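Local atomic coordinates of hypothetical protein HI1011 (Haemophilus influenzae, PDB entry 1YZY), a protein that catalyses the ATP-dependent phosphorylation of 3-oxo-tetronate to 3-oxo-tetronate 4-phosphate, as a member of the four-carbon acid sugar kinase family. Residues A[9-13]-A[27-31]; A[62-67]-A[99-104]; A[81-85]-A[110-114]. All coordinates share one frame; numbering follows the deposited sequence.

Interaction 1: A[9-13]-A[27-31]; sequences FTGAS and VQMNG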
ATOM      1  N   PHE A   9       1.891  -2.890   5.276  1.00 21.96           N
ATOM      2  CA  PHE A   9       1.197  -3.130   4.021  1.00 21.26           C
ATOM      3  C   PHE A   9       0.434  -1.930   3.461  1.00 17.60           C
ATOM      4  O   PHE A   9       0.584  -1.594   2.291  1.00 16.32           O
ATOM      5  CB  PHE A   9       0.261  -4.339   4.148  1.00 24.10           C
ATOM      6  CG  PHE A   9      -0.338  -4.762   2.848  1.00 30.45           C
ATOM      7  CD1 PHE A   9       0.455  -5.347   1.866  1.00 29.47           C
ATOM      8  CD2 PHE A   9      -1.678  -4.515   2.575  1.00 30.94           C
ATOM      9  CE1 PHE A   9      -0.072  -5.671   0.629  1.00 31.65           C
ATOM     10  CE2 PHE A   9      -2.214  -4.836   1.339  1.00 33.90           C
ATOM     11  CZ  PHE A   9      -1.408  -5.414   0.363  1.00 29.21           C
ATOM     12  N   THR A  10      -0.424  -1.330   4.282  1.00 19.36           N
ATOM     13  CA  THR A  10      -1.212  -0.172   3.871  1.00 21.96           C
ATOM     14  C   THR A  10      -0.304   0.956   3.336  1.00 21.15           C
ATOM     15  O   THR A  10      -0.619   1.611   2.329  1.00 17.65           O
ATOM     16  CB  THR A  10      -2.043   0.365   5.047  1.00 26.91           C
ATOM     17  OG1 THR A  10      -2.630  -0.727   5.765  1.00 29.59           O
ATOM     18  CG2 THR A  10      -3.156   1.258   4.540  1.00 25.64           C
ATOM     19  N   GLY A  11       0.793   1.201   4.048  1.00 17.10           N
ATOM     20  CA  GLY A  11       1.737   2.221   3.638  1.00 14.22           C
ATOM     21  C   GLY A  11       2.426   1.853   2.341  1.00 16.02           C
ATOM     22  O   GLY A  11       2.672   2.726   1.505  1.00 16.80           O
ATOM     23  N   ALA A  12       2.788   0.579   2.182  1.00 13.81           N
ATOM     24  CA  ALA A  12       3.445   0.135   0.953  1.00 15.68           C
ATOM     25  C   ALA A  12       2.515   0.330  -0.244  1.00 14.69           C
ATOM     26  O   ALA A  12       2.949   0.791  -1.296  1.00 20.35           O
ATOM     27  CB  ALA A  12       3.882  -1.318   1.062  1.00  8.35           C
ATOM     28  N   SER A  13       1.246  -0.021  -0.076  1.00 14.76           N
ATOM     29  CA  SER A  13       0.260   0.131  -1.135  1.00 18.79           C
ATOM     30  C   SER A  13       0.069   1.613  -1.433  1.00 16.87           C
ATOM     31  O   SER A  13      -0.028   2.026  -2.589  1.00 18.91           O
ATOM     32  CB  SER A  13      -1.083  -0.451  -0.696  1.00 14.44           C
ATOM     33  OG  SER A  13      -1.056  -1.862  -0.635  1.00 31.18           O
ATOM     34  N   VAL A  27       6.499  -1.835  -8.998  1.00 19.55           N
ATOM     35  CA  VAL A  27       6.249  -3.225  -8.637  1.00 18.44           C
ATOM     36  C   VAL A  27       6.291  -3.303  -7.116  1.00 18.15           C
ATOM     37  O   VAL A  27       7.275  -2.900  -6.493  1.00 21.62           O
ATOM     38  CB  VAL A  27       7.312  -4.185  -9.212  1.00 15.02           C
ATOM     39  CG1 VAL A  27       7.193  -5.547  -8.553  1.00 13.18           C
ATOM     40  CG2 VAL A  27       7.131  -4.326 -10.707  1.00 14.83           C
ATOM     41  N   GLN A  28       5.205  -3.773  -6.519  1.00 16.75           N
ATOM     42  CA  GLN A  28       5.138  -3.910  -5.074  1.00 19.15           C
ATOM     43  C   GLN A  28       5.242  -5.375  -4.645  1.00 22.04           C
ATOM     44  O   GLN A  28       4.318  -6.160  -4.855  1.00 19.80           O
ATOM     45  CB  GLN A  28       3.835  -3.317  -4.533  1.00 13.73           C
ATOM     46  CG  GLN A  28       3.692  -3.434  -3.011  1.00 15.06           C
ATOM     47  CD  GLN A  28       2.326  -3.014  -2.510  1.00 19.92           C
ATOM     48  OE1 GLN A  28       1.582  -2.317  -3.207  1.00 27.42           O
ATOM     49  NE2 GLN A  28       1.984  -3.439  -1.295  1.00 18.18           N
ATOM     50  N   MET A  29       6.372  -5.731  -4.043  1.00 21.27           N
ATOM     51  CA  MET A  29       6.594  -7.084  -3.558  1.00 20.69           C
ATOM     52  C   MET A  29       6.139  -7.176  -2.107  1.00 23.17           C
ATOM     53  O   MET A  29       6.407  -6.277  -1.315  1.00 18.96           O
ATOM     54  CB  MET A  29       8.070  -7.442  -3.671  1.00 15.02           C
ATOM     55  CG  MET A  29       8.593  -7.414  -5.096  1.00 21.12           C
ATOM     56  SD  MET A  29       7.634  -8.461  -6.232  1.00 22.19           S
ATOM     57  CE  MET A  29       8.826  -9.736  -6.637  1.00 29.44           C
ATOM     58  N   ASN A  30       5.398  -8.223  -1.771  1.00 23.63           N
ATOM     59  CA  ASN A  30       4.933  -8.404  -0.396  1.00 23.61           C
ATOM     60  C   ASN A  30       5.918  -9.346   0.293  1.00 22.39           C
ATOM     61  O   ASN A  30       5.876 -10.555   0.090  1.00 19.77           O
ATOM     62  CB  ASN A  30       3.517  -8.985  -0.377  1.00 26.67           C
ATOM     63  CG  ASN A  30       2.521  -8.128  -1.152  1.00 33.02           C
ATOM     64  OD1 ASN A  30       2.519  -6.905  -1.043  1.00 37.19           O
ATOM     65  ND2 ASN A  30       1.665  -8.776  -1.936  1.00 34.99           N
ATOM     66  N   GLY A  31       6.820  -8.775   1.086  1.00 23.99           N
ATOM     67  CA  GLY A  31       7.839  -9.553   1.773  1.00 21.82           C
ATOM     68  C   GLY A  31       9.074  -9.596   0.896  1.00 21.94           C
ATOM     69  O   GLY A  31       8.984  -9.293  -0.291  1.00 25.37           O
TER
HETATM   70  O   HOH W   1      -1.142  -3.370  -3.261  1.00 47.77           O

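Interaction 2: A[62-67]-A[99-104]; sequences SLRAYQ and ALLDEL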
ATOM      1  N   SER A  62      14.788  -5.351   6.982  1.00 18.52           N
ATOM      2  CA  SER A  62      15.039  -4.130   6.222  1.00 16.71           C
ATOM      3  C   SER A  62      16.327  -4.243   5.425  1.00 21.24           C
ATOM      4  O   SER A  62      16.410  -3.768   4.284  1.00 23.55           O
ATOM      5  CB  SER A  62      15.099  -2.923   7.162  1.00 15.00           C
ATOM      6  OG  SER A  62      13.824  -2.643   7.732  1.00 10.88           O
ATOM      7  N   LEU A  63      17.337  -4.855   6.034  1.00 18.78           N
ATOM      8  CA  LEU A  63      18.621  -5.053   5.380  1.00 19.41           C
ATOM      9  C   LEU A  63      18.519  -6.088   4.262  1.00 20.21           C
ATOM     10  O   LEU A  63      19.298  -6.064   3.304  1.00 25.66           O
ATOM     11  CB  LEU A  63      19.661  -5.482   6.409  1.00 19.87           C
ATOM     12  CG  LEU A  63      20.116  -4.364   7.350  1.00 23.70           C
ATOM     13  CD1 LEU A  63      20.844  -4.932   8.552  1.00 27.85           C
ATOM     14  CD2 LEU A  63      20.996  -3.391   6.583  1.00 26.80           C
ATOM     15  N   ARG A  64      17.588  -7.026   4.416  1.00 22.17           N
ATOM     16  CA  ARG A  64      17.360  -8.065   3.420  1.00 20.52           C
ATOM     17  C   ARG A  64      16.618  -7.467   2.240  1.00 17.18           C
ATOM     18  O   ARG A  64      16.888  -7.825   1.091  1.00 15.94           O
ATOM     19  CB  ARG A  64      16.559  -9.225   4.019  1.00 27.07           C
ATOM     20  CG  ARG A  64      17.406 -10.242   4.775  1.00 35.29           C
ATOM     21  CD  ARG A  64      16.544 -11.209   5.573  1.00 37.94           C
ATOM     22  NE  ARG A  64      15.497 -11.822   4.757  1.00 52.51           N
ATOM     23  CZ  ARG A  64      14.238 -12.003   5.153  1.00 54.45           C
ATOM     24  NH1 ARG A  64      13.845 -11.620   6.365  1.00 49.12           N
ATOM     25  NH2 ARG A  64      13.359 -12.567   4.330  1.00 46.88           N
ATOM     26  N   ALA A  65      15.664  -6.580   2.532  1.00 19.32           N
ATOM     27  CA  ALA A  65      14.881  -5.912   1.491  1.00 18.02           C
ATOM     28  C   ALA A  65      15.819  -5.070   0.640  1.00 18.43           C
ATOM     29  O   ALA A  65      15.716  -5.053  -0.588  1.00 20.24           O
ATOM     30  CB  ALA A  65      13.801  -5.042   2.110  1.00 10.41           C
ATOM     31  N   TYR A  66      16.739  -4.385   1.314  1.00 22.02           N
ATOM     32  CA  TYR A  66      17.728  -3.532   0.666  1.00 15.77           C
ATOM     33  C   TYR A  66      18.657  -4.331  -0.235  1.00 18.20           C
ATOM     34  O   TYR A  66      18.995  -3.893  -1.335  1.00 18.81           O
ATOM     35  CB  TYR A  66      18.560  -2.793   1.726  1.00 21.45           C
ATOM     36  CG  TYR A  66      19.913  -2.329   1.222  1.00 20.51           C
ATOM     37  CD1 TYR A  66      20.032  -1.186   0.431  1.00 19.11           C
ATOM     38  CD2 TYR A  66      21.065  -3.080   1.469  1.00 19.34           C
ATOM     39  CE1 TYR A  66      21.266  -0.810  -0.110  1.00 21.55           C
ATOM     40  CE2 TYR A  66      22.298  -2.714   0.929  1.00 25.65           C
ATOM     41  CZ  TYR A  66      22.389  -1.577   0.141  1.00 22.77           C
ATOM     42  OH  TYR A  66      23.603  -1.217  -0.396  1.00 30.80           O
ATOM     43  N   GLN A  67      19.136  -5.460   0.273  1.00 22.69           N
ATOM     44  CA  GLN A  67      20.062  -6.300  -0.481  1.00 26.39           C
ATOM     45  C   GLN A  67      19.406  -6.795  -1.757  1.00 23.01           C
ATOM     46  O   GLN A  67      20.041  -6.839  -2.814  1.00 19.32           O
ATOM     47  CB  GLN A  67      20.551  -7.465   0.381  1.00 31.99           C
ATOM     48  CG  GLN A  67      21.669  -8.269  -0.247  1.00 42.05           C
ATOM     49  CD  GLN A  67      22.909  -7.445  -0.525  1.00 43.22           C
ATOM     50  OE1 GLN A  67      23.586  -7.645  -1.535  1.00 46.58           O
ATOM     51  NE2 GLN A  67      23.231  -6.531   0.383  1.00 45.34           N
ATOM     52  N   ALA A  99      20.783   1.426  10.552  1.00 19.30           N
ATOM     53  CA  ALA A  99      21.275   0.198   9.941  1.00 17.84           C
ATOM     54  C   ALA A  99      21.442   0.414   8.441  1.00 20.01           C
ATOM     55  O   ALA A  99      22.439  -0.006   7.857  1.00 18.35           O
ATOM     56  CB  ALA A  99      20.305  -0.938  10.213  1.00 14.99           C
ATOM     57  N   LEU A 100      20.463   1.080   7.832  1.00 16.39           N
ATOM     58  CA  LEU A 100      20.493   1.372   6.405  1.00 15.60           C
ATOM     59  C   LEU A 100      21.634   2.312   6.062  1.00 19.55           C
ATOM     60  O   LEU A 100      22.328   2.120   5.056  1.00 18.19           O
ATOM     61  CB  LEU A 100      19.160   1.972   5.950  1.00 18.24           C
ATOM     62  CG  LEU A 100      17.937   1.050   6.051  1.00 19.45           C
ATOM     63  CD1 LEU A 100      16.671   1.762   5.566  1.00 12.09           C
ATOM     64  CD2 LEU A 100      18.184  -0.210   5.245  1.00 16.40           C
ATOM     65  N   LEU A 101      21.807   3.349   6.881  1.00 17.17           N
ATOM     66  CA  LEU A 101      22.882   4.316   6.678  1.00 22.09           C
ATOM     67  C   LEU A 101      24.229   3.622   6.757  1.00 21.04           C
ATOM     68  O   LEU A 101      25.109   3.861   5.933  1.00 16.94           O
ATOM     69  CB  LEU A 101      22.809   5.436   7.721  1.00 19.77           C
ATOM     70  CG  LEU A 101      21.814   6.567   7.438  1.00 23.27           C
ATOM     71  CD1 LEU A 101      21.694   7.461   8.653  1.00 26.31           C
ATOM     72  CD2 LEU A 101      22.257   7.365   6.213  1.00 21.99           C
ATOM     73  N   ASP A 102      24.378   2.759   7.755  1.00 18.39           N
ATOM     74  CA  ASP A 102      25.613   2.008   7.937  1.00 27.68           C
ATOM     75  C   ASP A 102      25.933   1.134   6.730  1.00 28.16           C
ATOM     76  O   ASP A 102      27.049   1.165   6.203  1.00 26.37           O
ATOM     77  CB  ASP A 102      25.516   1.130   9.181  1.00 24.86           C
ATOM     78  CG  ASP A 102      25.574   1.930  10.460  1.00 25.43           C
ATOM     79  OD1 ASP A 102      26.177   3.027  10.456  1.00 27.13           O
ATOM     80  OD2 ASP A 102      25.024   1.455  11.474  1.00 31.23           O
ATOM     81  N   GLU A 103      24.965   0.318   6.335  1.00 28.40           N
ATOM     82  CA  GLU A 103      25.139  -0.573   5.198  1.00 27.31           C
ATOM     83  C   GLU A 103      25.530   0.191   3.943  1.00 29.80           C
ATOM     84  O   GLU A 103      26.357  -0.275   3.150  1.00 29.29           O
ATOM     85  CB  GLU A 103      23.853  -1.372   4.962  1.00 28.50           C
ATOM     86  CG  GLU A 103      23.823  -2.197   3.683  1.00 28.86           C
ATOM     87  CD  GLU A 103      24.921  -3.245   3.587  1.00 31.86           C
ATOM     88  OE1 GLU A 103      25.298  -3.826   4.628  1.00 23.00           O
ATOM     89  OE2 GLU A 103      25.405  -3.492   2.456  1.00 39.05           O
ATOM     90  N   LEU A 104      24.948   1.374   3.784  1.00 27.80           N
ATOM     91  CA  LEU A 104      25.206   2.217   2.621  1.00 29.50           C
ATOM     92  C   LEU A 104      26.490   3.051   2.635  1.00 25.12           C
ATOM     93  O   LEU A 104      26.883   3.588   1.594  1.00 20.29           O
ATOM     94  CB  LEU A 104      24.003   3.133   2.369  1.00 24.91           C
ATOM     95  CG  LEU A 104      22.800   2.500   1.668  1.00 22.12           C
ATOM     96  CD1 LEU A 104      21.574   3.368   1.833  1.00 23.84           C
ATOM     97  CD2 LEU A 104      23.116   2.289   0.194  1.00 15.12           C
TER

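Interaction 3: A[81-85]-A[110-114]; sequences YCSTF and VITPA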
ATOM      1  N   TYR A  81       7.709   5.037   6.276  1.00 14.39           N
ATOM      2  CA  TYR A  81       7.011   4.778   7.527  1.00 15.66           C
ATOM      3  C   TYR A  81       5.694   5.560   7.582  1.00 15.19           C
ATOM      4  O   TYR A  81       5.299   6.185   6.600  1.00 17.58           O
ATOM      5  CB  TYR A  81       7.912   5.072   8.734  1.00 14.11           C
ATOM      6  CG  TYR A  81       8.733   6.336   8.619  1.00 17.85           C
ATOM      7  CD1 TYR A  81       8.134   7.592   8.699  1.00 15.03           C
ATOM      8  CD2 TYR A  81      10.111   6.276   8.442  1.00 17.62           C
ATOM      9  CE1 TYR A  81       8.888   8.757   8.607  1.00 18.28           C
ATOM     10  CE2 TYR A  81      10.876   7.432   8.349  1.00 14.63           C
ATOM     11  CZ  TYR A  81      10.256   8.673   8.435  1.00 18.67           C
ATOM     12  OH  TYR A  81      11.008   9.828   8.373  1.00 20.19           O
ATOM     13  N   CYS A  82       4.993   5.510   8.708  1.00 12.93           N
ATOM     14  CA  CYS A  82       3.709   6.194   8.806  1.00 16.08           C
ATOM     15  C   CYS A  82       3.839   7.718   8.892  1.00 14.92           C
ATOM     16  O   CYS A  82       4.850   8.240   9.388  1.00 13.89           O
ATOM     17  CB  CYS A  82       2.911   5.654   9.995  1.00  6.22           C
ATOM     18  SG  CYS A  82       1.134   6.032   9.984  1.00 19.49           S
ATOM     19  N   SER A  83       2.818   8.420   8.401  1.00 14.83           N
ATOM     20  CA  SER A  83       2.807   9.881   8.425  1.00 15.59           C
ATOM     21  C   SER A  83       2.662  10.464   9.844  1.00 19.18           C
ATOM     22  O   SER A  83       2.849  11.669  10.052  1.00 17.77           O
ATOM     23  CB  SER A  83       1.730  10.429   7.479  1.00 16.16           C
ATOM     24  OG  SER A  83       0.414  10.099   7.901  1.00 19.96           O
ATOM     25  N   THR A  84       2.330   9.613  10.813  1.00 17.71           N
ATOM     26  CA  THR A  84       2.204  10.041  12.209  1.00 15.51           C
ATOM     27  C   THR A  84       3.437   9.606  13.011  1.00 17.17           C
ATOM     28  O   THR A  84       3.452   9.652  14.244  1.00 18.46           O
ATOM     29  CB  THR A  84       0.900   9.553  12.869  1.00 19.56           C
ATOM     30  OG1 THR A  84       0.523   8.282  12.332  1.00 18.44           O
ATOM     31  CG2 THR A  84      -0.217  10.536  12.609  1.00 24.38           C
ATOM     32  N   PHE A  85       4.473   9.199  12.276  1.00 14.55           N
ATOM     33  CA  PHE A  85       5.756   8.785  12.838  1.00 19.69           C
ATOM     34  C   PHE A  85       5.668   7.625  13.839  1.00 15.89           C
ATOM     35  O   PHE A  85       6.539   7.481  14.694  1.00 18.98           O
ATOM     36  CB  PHE A  85       6.445  10.010  13.478  1.00 15.01           C
ATOM     37  CG  PHE A  85       7.944   9.994  13.373  1.00 12.95           C
ATOM     38  CD1 PHE A  85       8.570  10.143  12.139  1.00 10.96           C
ATOM     39  CD2 PHE A  85       8.737   9.846  14.508  1.00 10.78           C
ATOM     40  CE1 PHE A  85       9.960  10.145  12.039  1.00 12.30           C
ATOM     41  CE2 PHE A  85      10.137   9.844  14.412  1.00 14.36           C
ATOM     42  CZ  PHE A  85      10.741   9.994  13.178  1.00 10.69           C
ATOM     43  N   VAL A 110      17.259  12.556   5.380  1.00 15.73           N
ATOM     44  CA  VAL A 110      16.151  13.423   5.807  1.00 15.71           C
ATOM     45  C   VAL A 110      14.986  12.641   6.418  1.00 17.01           C
ATOM     46  O   VAL A 110      14.819  11.451   6.171  1.00 17.16           O
ATOM     47  CB  VAL A 110      15.599  14.285   4.640  1.00 15.13           C
ATOM     48  CG1 VAL A 110      16.722  15.076   4.006  1.00 12.70           C
ATOM     49  CG2 VAL A 110      14.897  13.411   3.602  1.00 19.34           C
ATOM     50  N   ILE A 111      14.166  13.342   7.189  1.00 17.54           N
ATOM     51  CA  ILE A 111      13.015  12.747   7.848  1.00 17.29           C
ATOM     52  C   ILE A 111      11.804  13.616   7.552  1.00 19.91           C
ATOM     53  O   ILE A 111      11.827  14.818   7.819  1.00 17.06           O
ATOM     54  CB  ILE A 111      13.246  12.691   9.380  1.00 13.84           C
ATOM     55  CG1 ILE A 111      14.361  11.696   9.701  1.00 16.64           C
ATOM     56  CG2 ILE A 111      11.952  12.408  10.130  1.00  9.50           C
ATOM     57  CD1 ILE A 111      14.728  11.673  11.147  1.00 21.99           C
ATOM     58  N   THR A 112      10.755  13.030   6.989  1.00 17.25           N
ATOM     59  CA  THR A 112       9.553  13.796   6.702  1.00 11.77           C
ATOM     60  C   THR A 112       8.285  12.998   6.455  1.00 14.99           C
ATOM     61  O   THR A 112       8.104  12.415   5.393  1.00 14.90           O
ATOM     62  CB  THR A 112       9.756  14.806   5.532  1.00 13.35           C
ATOM     63  OG1 THR A 112       8.511  15.453   5.232  1.00 20.38           O
ATOM     64  CG2 THR A 112      10.280  14.111   4.282  1.00 15.70           C
ATOM     65  N   PRO A 113       7.443  12.869   7.487  1.00 13.30           N
ATOM     66  CA  PRO A 113       6.173  12.147   7.386  1.00 15.96           C
ATOM     67  C   PRO A 113       5.021  13.044   6.934  1.00 20.52           C
ATOM     68  O   PRO A 113       3.854  12.806   7.241  1.00 28.39           O
ATOM     69  CB  PRO A 113       5.853  11.837   8.851  1.00  7.46           C
ATOM     70  CG  PRO A 113       6.537  12.931   9.605  1.00 13.00           C
ATOM     71  CD  PRO A 113       7.842  13.005   8.899  1.00  9.57           C
ATOM     72  N   ALA A 114       5.361  14.091   6.192  1.00 20.17           N
ATOM     73  CA  ALA A 114       4.484  15.161   5.734  1.00 17.83           C
ATOM     74  C   ALA A 114       3.871  15.036   4.341  1.00 16.40           C
ATOM     75  O   ALA A 114       4.482  14.541   3.398  1.00 13.63           O
ATOM     76  CB  ALA A 114       5.031  16.586   5.920  1.00 16.43           C
TER

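Interaction 1: A[9-13]-A[27-31]
Q28 reaches from its strand to the first turn of the helix that begins at F9, and its side chain carries most of this contact. From CB the chain runs outward almost straight: CG lies anti to the backbone N (chi1 180°) and the next bond is extended too, which delivers the terminal amide to the helix surface. CB and CG serve as the spacer, and contact begins at CD, 4.0 Å from S13 CA. There the amide divides its work. Its OE1 rests 3.5 Å from S13 CA and accepts a hydrogen bond from a water, the water oxygen lying 2.9 Å away from Q28 OE1; the same water is hydrogen-bonded to S13 OG, so it bridges helix and strand. NE2 lies against the methyl of A12, with A12 CB at 3.7 Å, and approaches the F9 ring obliquely, F9 CE1 being 3.6 Å from Q28 NE2.

Helix 9-20 and strand 26-30 are consecutive elements of the sugar-binding N-terminal domain, and the short segments run nearly antiparallel, at 166°. A12 also touches V45 and S47 of the neighbouring strand 43-47. Two residues further along the strand, N30 brings OD1 to the edge of the F9 ring, close to its plane, 3.3 Å from F9 CE1. The ring and the N30 amide are turned 62° against each other, while S13 OG lies over one ring face, offset toward the rim.

Interaction 2: A[62-67]-A[99-104]
L63 and L100 mark the closest backbone approach of two helices packed side by side on the N-terminal domain's strands, as in a layered alpha/beta fold. Their short segments run in roughly the same direction, crossing at -41° with axes 10.4 Å apart. On the sheet side, Y66 touches I5 of strand 3-6, and L100 and L104 touch strands 77-80 and 216-219.

The aliphatic contacts centre on L63 and L100. The two branches of L63 have separate tasks: CD1 faces the methyl of A99, whereas CD2 reaches the opposite backbone, 3.9 Å from A99 O and equally close to E103 CB. L100 sends CD2 back between the helices, to 4.1 Å from S62 O and near Y66 CB.

The aromatic contribution comes from Y66. With CG anti to the backbone N (chi1 157°), its ring is carried across the gap, where E103 and L104 both approach obliquely from the same side of its plane, E103 by the CD2 and CE2 flank and L104 by CE1 and OH; the ring also stacks edge-to-face with F77.

Polar groups play a lesser part. E103 bends at its second torsion, and its carboxylate plane stands 50° from the Y66 ring. S62 OG is hydrogen-bonded within its own helix, to A58 O. Toward the hydroxyl end of the ring, L104 CD2 lies 3.6 Å from both Y66 CE1 and Y66 OH.

Interaction 3: A[81-85]-A[110-114]
Two torsions set this contact: Y81 holds its CG between the backbone N and the carbonyl carbon (chi1 42°), and I111 turns CG2 anti to its backbone N while CG1 lies beside it (chi1 -68°). The first carries the phenol toward the end of strand 109-111, and the second leaves a methyl pointing where the phenol and F85 can both reach it.

The setting is a loop packed against the end of a strand in the N-terminal domain. Residues 82-85 form a type I beta turn, closed by a hydrogen bond of 3.1 Å from F85 N to C82 O. The turn follows strand 77-80, and its partner is the chain leaving strand 109-111, so the contact joins the C-terminal ends of strands 77-80 and 109-111.

I111 CG2 is touched by both aromatic side chains. It lies 3.3 Å from Y81 OH and 3.6 Å from F85 CE1, with both aromatic side chains crossing that of I111 at about a right angle. The hydroxyl of Y81 finds its polar partner in T218 OG1, which is also bonded to V110 O; in this way a buried phenol is satisfied beside a hydrocarbon surface. F85 is covered further by L152 and L155, and M156 of the same helix touches I111.

P113 packs against the turn. Its CB meets the Y81 ring at the edge, near the ring plane, with Y81 CE1 at 4.3 Å, while its CG lies obliquely by the F85 ring, 4.3 Å from F85 CD1. On the turn itself, P113 CB is 3.8 Å from C82 O. Closest of all to the proline ring is the next carbonyl of the turn, with S83 O only 3.2 Å from P113 CB.

How the interactions relate
All three contacts belong to the sugar-binding N-terminal domain, yet none touches another, their centres lying about 17 to 19 Å apart. Interaction 3 is the buried one; interactions 1 and 2 are partly buried, each with an exposed residue at its margin. Chemistry follows place. Interaction 1, nearest the centre of the chain, joins helix to strand with two amides against a phenylalanine ring and a bridging water, whereas interaction 2 joins two outer helices through leucines, a tyrosine and a glutamate's carbons. Interaction 3 packs aromatic rings and a proline where a loop meets a strand end. Interactions 2 and 3 draw on consecutive elements, helix 93-104 and strand 109-111, and both lean on strand 216-219.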